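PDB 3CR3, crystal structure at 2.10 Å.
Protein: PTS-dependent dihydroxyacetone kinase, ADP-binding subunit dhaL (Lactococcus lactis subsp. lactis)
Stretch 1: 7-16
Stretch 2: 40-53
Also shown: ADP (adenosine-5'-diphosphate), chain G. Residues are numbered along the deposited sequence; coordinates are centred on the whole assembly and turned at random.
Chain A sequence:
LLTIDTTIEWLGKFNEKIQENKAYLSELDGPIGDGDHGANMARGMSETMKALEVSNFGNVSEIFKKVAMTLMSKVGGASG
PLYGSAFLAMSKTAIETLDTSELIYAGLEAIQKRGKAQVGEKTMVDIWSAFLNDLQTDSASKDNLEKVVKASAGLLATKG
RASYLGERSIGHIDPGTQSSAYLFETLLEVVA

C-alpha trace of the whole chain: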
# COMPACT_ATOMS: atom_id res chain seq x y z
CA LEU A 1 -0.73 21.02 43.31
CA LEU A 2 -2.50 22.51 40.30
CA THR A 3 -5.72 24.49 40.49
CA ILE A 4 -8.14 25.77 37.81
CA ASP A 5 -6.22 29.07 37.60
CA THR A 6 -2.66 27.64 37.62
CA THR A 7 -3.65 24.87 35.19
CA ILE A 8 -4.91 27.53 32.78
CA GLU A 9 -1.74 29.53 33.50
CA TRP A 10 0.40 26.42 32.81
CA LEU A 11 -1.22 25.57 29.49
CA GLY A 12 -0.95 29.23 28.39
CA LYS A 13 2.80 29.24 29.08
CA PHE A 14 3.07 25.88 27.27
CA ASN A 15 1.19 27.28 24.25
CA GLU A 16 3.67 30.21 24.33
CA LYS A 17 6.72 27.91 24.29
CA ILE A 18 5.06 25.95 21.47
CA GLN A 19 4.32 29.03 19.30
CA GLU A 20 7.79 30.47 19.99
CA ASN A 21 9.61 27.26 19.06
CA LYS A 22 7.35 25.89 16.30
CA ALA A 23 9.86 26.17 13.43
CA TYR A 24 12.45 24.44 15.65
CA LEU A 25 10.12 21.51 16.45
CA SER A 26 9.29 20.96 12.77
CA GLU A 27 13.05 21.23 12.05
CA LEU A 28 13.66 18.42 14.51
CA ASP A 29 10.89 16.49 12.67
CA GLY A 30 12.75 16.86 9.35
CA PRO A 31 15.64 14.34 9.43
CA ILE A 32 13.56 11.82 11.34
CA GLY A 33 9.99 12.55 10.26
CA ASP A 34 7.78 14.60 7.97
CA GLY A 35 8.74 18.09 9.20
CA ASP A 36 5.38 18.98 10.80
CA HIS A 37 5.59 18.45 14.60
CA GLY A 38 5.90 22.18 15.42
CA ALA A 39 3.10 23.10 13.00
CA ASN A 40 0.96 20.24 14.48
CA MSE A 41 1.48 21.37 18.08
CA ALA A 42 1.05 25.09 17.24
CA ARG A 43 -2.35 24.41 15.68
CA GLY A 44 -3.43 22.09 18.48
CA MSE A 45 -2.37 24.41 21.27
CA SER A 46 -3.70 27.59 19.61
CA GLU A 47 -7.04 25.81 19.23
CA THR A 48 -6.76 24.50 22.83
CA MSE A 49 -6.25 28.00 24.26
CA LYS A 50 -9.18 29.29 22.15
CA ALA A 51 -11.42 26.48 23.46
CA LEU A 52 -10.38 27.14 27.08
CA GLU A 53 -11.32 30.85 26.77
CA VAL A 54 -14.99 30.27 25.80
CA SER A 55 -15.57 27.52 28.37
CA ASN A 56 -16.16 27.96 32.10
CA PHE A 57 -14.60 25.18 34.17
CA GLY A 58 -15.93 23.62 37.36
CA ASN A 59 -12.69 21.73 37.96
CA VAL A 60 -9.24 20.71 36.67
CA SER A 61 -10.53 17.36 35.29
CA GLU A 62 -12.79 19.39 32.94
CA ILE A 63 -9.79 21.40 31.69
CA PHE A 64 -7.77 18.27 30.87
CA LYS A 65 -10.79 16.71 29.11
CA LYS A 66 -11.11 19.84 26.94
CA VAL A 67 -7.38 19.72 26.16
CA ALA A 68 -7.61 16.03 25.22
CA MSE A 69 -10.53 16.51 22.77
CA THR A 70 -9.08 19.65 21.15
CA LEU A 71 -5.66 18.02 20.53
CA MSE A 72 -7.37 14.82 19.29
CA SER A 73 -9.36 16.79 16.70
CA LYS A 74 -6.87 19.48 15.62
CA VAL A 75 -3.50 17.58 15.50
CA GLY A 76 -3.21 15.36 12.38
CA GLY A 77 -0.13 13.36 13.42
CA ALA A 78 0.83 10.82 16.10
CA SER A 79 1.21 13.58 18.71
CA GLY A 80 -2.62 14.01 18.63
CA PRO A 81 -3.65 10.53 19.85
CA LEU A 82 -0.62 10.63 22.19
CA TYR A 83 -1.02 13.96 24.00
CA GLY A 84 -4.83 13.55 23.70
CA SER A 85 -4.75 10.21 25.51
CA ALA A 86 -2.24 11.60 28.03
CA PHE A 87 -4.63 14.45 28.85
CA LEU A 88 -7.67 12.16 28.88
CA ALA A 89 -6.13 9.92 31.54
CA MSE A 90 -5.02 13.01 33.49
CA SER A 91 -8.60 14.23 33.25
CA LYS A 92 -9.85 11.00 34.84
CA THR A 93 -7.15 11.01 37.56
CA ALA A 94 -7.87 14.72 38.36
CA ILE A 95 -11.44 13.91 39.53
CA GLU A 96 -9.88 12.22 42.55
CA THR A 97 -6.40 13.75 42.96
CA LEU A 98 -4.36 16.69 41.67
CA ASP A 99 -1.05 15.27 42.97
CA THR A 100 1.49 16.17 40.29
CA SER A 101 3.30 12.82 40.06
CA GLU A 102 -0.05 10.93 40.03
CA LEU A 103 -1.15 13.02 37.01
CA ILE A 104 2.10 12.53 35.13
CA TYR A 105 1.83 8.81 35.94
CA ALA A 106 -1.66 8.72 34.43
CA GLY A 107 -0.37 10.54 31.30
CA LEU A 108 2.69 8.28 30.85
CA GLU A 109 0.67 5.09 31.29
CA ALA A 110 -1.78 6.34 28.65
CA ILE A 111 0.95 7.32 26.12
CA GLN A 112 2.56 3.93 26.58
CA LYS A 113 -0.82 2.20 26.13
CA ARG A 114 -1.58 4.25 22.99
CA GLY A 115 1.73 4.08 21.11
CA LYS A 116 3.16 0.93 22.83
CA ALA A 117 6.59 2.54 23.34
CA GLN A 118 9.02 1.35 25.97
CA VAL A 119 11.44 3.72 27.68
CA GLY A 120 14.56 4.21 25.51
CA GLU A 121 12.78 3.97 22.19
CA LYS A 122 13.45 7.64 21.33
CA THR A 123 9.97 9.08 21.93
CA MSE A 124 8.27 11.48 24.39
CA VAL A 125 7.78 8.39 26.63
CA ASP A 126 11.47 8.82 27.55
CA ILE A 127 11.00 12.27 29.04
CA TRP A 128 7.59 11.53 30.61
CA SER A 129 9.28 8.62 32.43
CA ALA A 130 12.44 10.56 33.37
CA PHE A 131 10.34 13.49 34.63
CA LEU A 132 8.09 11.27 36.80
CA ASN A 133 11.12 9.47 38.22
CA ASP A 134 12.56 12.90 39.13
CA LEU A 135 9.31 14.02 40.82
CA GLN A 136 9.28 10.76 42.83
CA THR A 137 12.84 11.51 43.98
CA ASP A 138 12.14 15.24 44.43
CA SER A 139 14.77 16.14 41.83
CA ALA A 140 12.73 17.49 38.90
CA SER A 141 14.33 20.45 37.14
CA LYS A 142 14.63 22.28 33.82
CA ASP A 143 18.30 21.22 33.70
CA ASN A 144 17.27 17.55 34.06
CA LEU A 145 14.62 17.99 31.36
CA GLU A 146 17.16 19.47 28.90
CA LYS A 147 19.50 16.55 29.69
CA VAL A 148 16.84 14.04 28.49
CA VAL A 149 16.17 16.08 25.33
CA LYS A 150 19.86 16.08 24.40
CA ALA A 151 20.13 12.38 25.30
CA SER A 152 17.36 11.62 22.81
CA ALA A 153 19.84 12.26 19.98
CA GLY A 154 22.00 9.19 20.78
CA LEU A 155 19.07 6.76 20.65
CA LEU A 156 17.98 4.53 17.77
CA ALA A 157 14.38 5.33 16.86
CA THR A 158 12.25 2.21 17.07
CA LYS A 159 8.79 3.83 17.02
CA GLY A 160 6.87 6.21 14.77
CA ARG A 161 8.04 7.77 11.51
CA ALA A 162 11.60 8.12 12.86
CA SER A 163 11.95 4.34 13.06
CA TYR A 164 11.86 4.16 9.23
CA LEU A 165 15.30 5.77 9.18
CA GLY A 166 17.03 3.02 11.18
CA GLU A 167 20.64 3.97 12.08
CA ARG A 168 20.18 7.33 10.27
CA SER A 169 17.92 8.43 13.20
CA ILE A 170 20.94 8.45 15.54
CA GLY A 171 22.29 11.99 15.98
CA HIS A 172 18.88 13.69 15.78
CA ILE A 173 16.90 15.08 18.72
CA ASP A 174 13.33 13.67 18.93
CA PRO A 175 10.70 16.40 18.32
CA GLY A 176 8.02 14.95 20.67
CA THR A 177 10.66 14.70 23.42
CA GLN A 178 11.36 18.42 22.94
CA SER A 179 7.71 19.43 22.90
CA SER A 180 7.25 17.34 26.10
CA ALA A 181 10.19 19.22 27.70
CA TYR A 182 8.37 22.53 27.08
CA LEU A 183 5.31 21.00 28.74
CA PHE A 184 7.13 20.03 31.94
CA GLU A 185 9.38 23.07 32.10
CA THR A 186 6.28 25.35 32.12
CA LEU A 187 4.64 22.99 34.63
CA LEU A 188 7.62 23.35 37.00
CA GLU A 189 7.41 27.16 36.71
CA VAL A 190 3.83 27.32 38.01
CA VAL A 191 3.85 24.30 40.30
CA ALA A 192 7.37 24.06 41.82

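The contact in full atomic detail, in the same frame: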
# COMPACT_ATOMS: atom_id res chain seq x y z
N THR A 7 -3.56 25.76 36.35
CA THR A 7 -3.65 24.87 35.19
C THR A 7 -3.81 25.69 33.91
O THR A 7 -3.09 25.47 32.94
CB THR A 7 -4.76 23.81 35.32
OG1 THR A 7 -4.53 23.02 36.49
CG2 THR A 7 -4.76 22.87 34.11
N ILE A 8 -4.73 26.65 33.93
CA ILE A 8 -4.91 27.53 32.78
C ILE A 8 -3.65 28.38 32.52
O ILE A 8 -3.26 28.59 31.37
CB ILE A 8 -6.19 28.38 32.88
CG1 ILE A 8 -7.41 27.50 32.59
CG2 ILE A 8 -6.14 29.56 31.91
CD1 ILE A 8 -8.75 28.10 33.02
N GLU A 9 -3.02 28.84 33.60
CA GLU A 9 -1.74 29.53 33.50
C GLU A 9 -0.70 28.63 32.83
O GLU A 9 0.02 29.07 31.93
CB GLU A 9 -1.24 29.95 34.89
CG GLU A 9 0.07 30.76 34.86
CD GLU A 9 0.66 31.01 36.25
OE1 GLU A 9 0.12 30.48 37.25
OE2 GLU A 9 1.68 31.74 36.34
N TRP A 10 -0.63 27.36 33.26
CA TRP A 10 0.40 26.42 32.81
C TRP A 10 0.27 26.17 31.31
O TRP A 10 1.24 26.31 30.56
CB TRP A 10 0.37 25.11 33.66
CG TRP A 10 1.02 23.89 33.01
CD1 TRP A 10 2.19 23.87 32.29
CD2 TRP A 10 0.55 22.53 33.05
NE1 TRP A 10 2.46 22.59 31.86
CE2 TRP A 10 1.47 21.75 32.31
CE3 TRP A 10 -0.57 21.91 33.62
CZ2 TRP A 10 1.31 20.37 32.14
CZ3 TRP A 10 -0.73 20.53 33.44
CH2 TRP A 10 0.21 19.78 32.71
N LEU A 11 -0.94 25.86 30.89
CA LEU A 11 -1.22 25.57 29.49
C LEU A 11 -0.98 26.79 28.58
O LEU A 11 -0.57 26.64 27.43
CB LEU A 11 -2.63 25.00 29.31
CG LEU A 11 -2.80 23.59 29.88
CD1 LEU A 11 -4.26 23.24 30.15
CD2 LEU A 11 -2.15 22.55 28.96
N GLY A 12 -1.22 27.99 29.11
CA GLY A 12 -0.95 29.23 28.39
C GLY A 12 0.54 29.40 28.14
O GLY A 12 0.94 29.72 27.03
N LYS A 13 1.34 29.19 29.19
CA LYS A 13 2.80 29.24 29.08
C LYS A 13 3.34 28.16 28.14
O LYS A 13 4.28 28.42 27.41
CB LYS A 13 3.47 29.11 30.44
CG LYS A 13 3.36 30.36 31.30
CD LYS A 13 4.13 30.18 32.60
CE LYS A 13 4.13 31.46 33.42
NZ LYS A 13 4.82 32.57 32.71
N PHE A 14 2.75 26.97 28.20
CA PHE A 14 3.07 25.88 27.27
C PHE A 14 2.75 26.27 25.82
O PHE A 14 3.61 26.15 24.94
CB PHE A 14 2.36 24.58 27.68
CG PHE A 14 2.56 23.45 26.70
CD1 PHE A 14 3.85 22.97 26.40
CD2 PHE A 14 1.47 22.85 26.09
CE1 PHE A 14 4.03 21.93 25.50
CE2 PHE A 14 1.64 21.78 25.19
CZ PHE A 14 2.91 21.33 24.89
N ASN A 15 1.53 26.75 25.57
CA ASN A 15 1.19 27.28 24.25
C ASN A 15 2.21 28.32 23.76
O ASN A 15 2.57 28.31 22.58
CB ASN A 15 -0.21 27.89 24.25
CG ASN A 15 -0.63 28.44 22.89
OD1 ASN A 15 -0.51 27.76 21.87
ND2 ASN A 15 -1.13 29.67 22.88
N GLU A 16 2.66 29.19 24.66
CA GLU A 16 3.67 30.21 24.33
C GLU A 16 5.01 29.61 23.91
O GLU A 16 5.59 30.03 22.92
CB GLU A 16 3.88 31.18 25.50
CG GLU A 16 2.79 32.23 25.68
CD GLU A 16 2.86 32.95 27.02
OE1 GLU A 16 3.98 33.07 27.60
OE2 GLU A 16 1.80 33.40 27.51
N ASN A 40 1.98 21.08 13.83
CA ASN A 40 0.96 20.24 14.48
C ASN A 40 0.60 20.75 15.88
O ASN A 40 -0.57 20.97 16.19
CB ASN A 40 1.47 18.79 14.62
CG ASN A 40 1.33 17.95 13.33
OD1 ASN A 40 0.68 18.36 12.36
ND2 ASN A 40 1.91 16.75 13.35
N MSE A 41 1.63 20.90 16.71
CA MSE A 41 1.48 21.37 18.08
C MSE A 41 1.01 22.83 18.18
O MSE A 41 0.27 23.17 19.11
CB MSE A 41 2.78 21.18 18.87
CG MSE A 41 3.18 19.70 19.08
SE MSE A 41 1.82 18.61 19.98
CE MSE A 41 1.95 19.49 21.73
N ALA A 42 1.46 23.68 17.26
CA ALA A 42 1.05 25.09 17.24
C ALA A 42 -0.44 25.23 17.00
O ALA A 42 -1.12 25.97 17.72
CB ALA A 42 1.83 25.89 16.22
N ARG A 43 -0.92 24.52 16.00
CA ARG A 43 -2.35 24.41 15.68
C ARG A 43 -3.14 23.89 16.88
O ARG A 43 -4.09 24.53 17.35
CB ARG A 43 -2.52 23.47 14.49
CG ARG A 43 -3.94 23.21 14.02
CD ARG A 43 -3.92 22.51 12.65
NE ARG A 43 -3.08 23.23 11.68
CZ ARG A 43 -1.96 22.75 11.13
NH1 ARG A 43 -1.51 21.54 11.42
NH2 ARG A 43 -1.28 23.51 10.26
N GLY A 44 -2.72 22.74 17.39
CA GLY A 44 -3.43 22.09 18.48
C GLY A 44 -3.52 22.93 19.74
O GLY A 44 -4.55 22.96 20.40
N MSE A 45 -2.42 23.61 20.07
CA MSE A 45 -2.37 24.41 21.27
C MSE A 45 -3.02 25.79 21.10
O MSE A 45 -3.60 26.32 22.05
CB MSE A 45 -0.94 24.51 21.84
CG MSE A 45 -0.48 23.24 22.57
SE MSE A 45 -1.71 22.67 24.01
CE MSE A 45 -1.70 24.25 25.10
N SER A 46 -2.96 26.35 19.89
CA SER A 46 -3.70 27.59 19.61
C SER A 46 -5.19 27.32 19.76
O SER A 46 -5.87 28.00 20.51
CB SER A 46 -3.39 28.15 18.23
OG SER A 46 -3.37 27.11 17.27
N GLU A 47 -5.67 26.28 19.08
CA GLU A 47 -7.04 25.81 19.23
C GLU A 47 -7.43 25.46 20.67
O GLU A 47 -8.52 25.82 21.11
CB GLU A 47 -7.30 24.63 18.30
CG GLU A 47 -7.34 25.05 16.83
CD GLU A 47 -8.43 26.08 16.55
OE1 GLU A 47 -9.60 25.80 16.88
OE2 GLU A 47 -8.10 27.15 16.01
N THR A 48 -6.53 24.79 21.41
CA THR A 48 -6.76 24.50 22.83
C THR A 48 -7.01 25.77 23.64
O THR A 48 -7.99 25.87 24.36
CB THR A 48 -5.59 23.68 23.44
OG1 THR A 48 -5.57 22.37 22.85
CG2 THR A 48 -5.76 23.53 24.95
N MSE A 49 -6.13 26.76 23.50
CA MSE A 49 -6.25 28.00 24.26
C MSE A 49 -7.52 28.78 23.88
O MSE A 49 -8.14 29.41 24.74
CB MSE A 49 -5.01 28.87 24.13
CG MSE A 49 -3.73 28.24 24.69
SE MSE A 49 -3.91 27.31 26.40
CE MSE A 49 -4.29 28.89 27.51
N LYS A 50 -7.90 28.72 22.60
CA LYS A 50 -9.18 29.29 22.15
C LYS A 50 -10.35 28.61 22.87
O LYS A 50 -11.22 29.28 23.43
CB LYS A 50 -9.38 29.10 20.64
CG LYS A 50 -8.52 29.95 19.73
CD LYS A 50 -9.17 30.01 18.35
CE LYS A 50 -8.14 30.19 17.24
NZ LYS A 50 -8.81 30.32 15.91
N ALA A 51 -10.36 27.27 22.84
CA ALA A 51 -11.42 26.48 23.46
C ALA A 51 -11.53 26.68 24.97
O ALA A 51 -12.63 26.66 25.52
CB ALA A 51 -11.26 25.01 23.12
N LEU A 52 -10.39 26.88 25.64
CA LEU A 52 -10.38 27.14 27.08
C LEU A 52 -10.95 28.51 27.45
O LEU A 52 -11.50 28.68 28.55
CB LEU A 52 -8.97 26.98 27.67
CG LEU A 52 -8.19 25.66 27.59
CD1 LEU A 52 -7.07 25.66 28.61
CD2 LEU A 52 -9.06 24.44 27.77
N GLU A 53 -10.81 29.49 26.55
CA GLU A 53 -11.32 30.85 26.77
C GLU A 53 -12.85 30.90 26.83
O GLU A 53 -13.42 31.54 27.72
CB GLU A 53 -10.79 31.83 25.71
CG GLU A 53 -9.51 32.60 26.09
CD GLU A 53 -8.99 33.53 24.96
OE1 GLU A 53 -8.72 33.03 23.83
OE2 GLU A 53 -8.85 34.76 25.20
PB ADP G . 3.84 12.33 13.03
O1B ADP G . 4.07 13.38 11.99
O2B ADP G . 2.61 11.53 12.80
O3B ADP G . 5.08 11.48 13.33
PA ADP G . 4.35 14.44 14.97
O1A ADP G . 5.45 14.85 14.05
O2A ADP G . 3.35 15.52 15.34
O3A ADP G . 3.54 13.15 14.40
O5' ADP G . 4.97 13.83 16.33
C5' ADP G . 6.16 13.04 16.29
C4' ADP G . 6.46 12.61 17.71
O4' ADP G . 5.47 11.70 18.21
C3' ADP G . 7.78 11.87 17.84
O3' ADP G . 8.83 12.82 18.00
C2' ADP G . 7.58 10.99 19.07
O2' ADP G . 8.02 11.61 20.28
C1' ADP G . 6.07 10.84 19.18
N9 ADP G . 5.68 9.46 18.85
C8 ADP G . 5.52 8.99 17.60
N7 ADP G . 5.16 7.69 17.63
C5 ADP G . 5.10 7.33 18.93
C6 ADP G . 4.78 6.09 19.66
N6 ADP G . 4.44 4.99 18.97
N1 ADP G . 4.82 6.12 21.01
C2 ADP G . 5.14 7.24 21.70
N3 ADP G . 5.45 8.39 21.10
C4 ADP G . 5.45 8.49 19.74

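Both stretches are helical throughout, and each is a segment of a longer helix that starts before it and runs on after it. The two helices pack side by side in roughly antiparallel fashion, with 148° between their N-to-C directions. Their axes come within 9.6 Å of each other. The register runs in opposite senses: Ile8 lies across from Leu52, Gly12 from Met49 and Asn15 from Met45. The CA atoms of these pairs draw together along the interface, from 7.9 Å between Ile8 CA and Leu52 CA, through 6.8 Å between Gly12 CA and Met49 CA, to 5.5 Å between Asn15 CA and Met45 CA. Each backbone satisfies itself with i to i+4 hydrogen bonds, such as Asn15 N to Leu11 O at 2.8 Å and Met49 N to Met45 O at 2.9 Å. No hydrogen bond crosses between the stretches. The contact is mainly apolar and buries 454 Å² in total.

Stretch 2 contributes Met41, Met45, Met49 and Leu52, spaced three or four residues apart so that they fall on one side of the helix. All four have CA-to-CB bonds pointing toward stretch 1. The three methionines are selenomethionines, and each has all three chi angles in the m well.

Met49 is the knob of the packing. Its side chain sits among Ile8, Leu11, Gly12 and Asn15. Met49 CE lies 3.5 Å from Gly12 CA, so the methyl group rests directly on the glycine backbone. Met49 SE packs 3.9 Å from Leu11 CB. Next to this knob, Leu52 continues the apolar surface: its CD1 is 4.0 Å from Leu11 CD1 and 4.4 Å from Ile8 CG1.

Met45 reaches both Leu11 and Phe14. Met45 CE is 3.5 Å from Leu11 O and 3.6 Å from Phe14 CD2. The selenium also approaches the edge of the aromatic ring, with Met45 SE 4.8 Å from the ring centroid of Phe14. Met41 CE meets the same ring at its edge, 3.8 Å from Phe14 CZ. The CA-to-CB bond of Phe14 points sideways, but chi1 is t, and the end of the side chain comes nearer to stretch 2.

Asn15 is the polar residue most covered by the other stretch. Its CA-to-CB bond points toward stretch 2, where Asn15 OD1 lies 3.3 Å from Met45 CB and Asn15 ND2 lies 3.5 Å from Met49 CG. Asn15 OD1 is also 3.5 Å from Ser46 N, but the angle is too poor for a hydrogen bond. Ser46 N already bonds to Ala42 O at 2.9 Å, and Asn15 OD1 is satisfied elsewhere in the structure.

Other polar groups bond within stretch 2. Thr48 OG1 donates to Gly44 O at 2.7 Å, returning its hydroxyl to its own helix. Lys50 NZ and Glu47 OE2 form a salt bridge at 3.3 Å, with a weak hydrogen bond. Asn40 takes no part in the helix contact; its ND2 donates to ADP O2A at 2.7 Å, consistent with the ADP-binding role in the subunit's name.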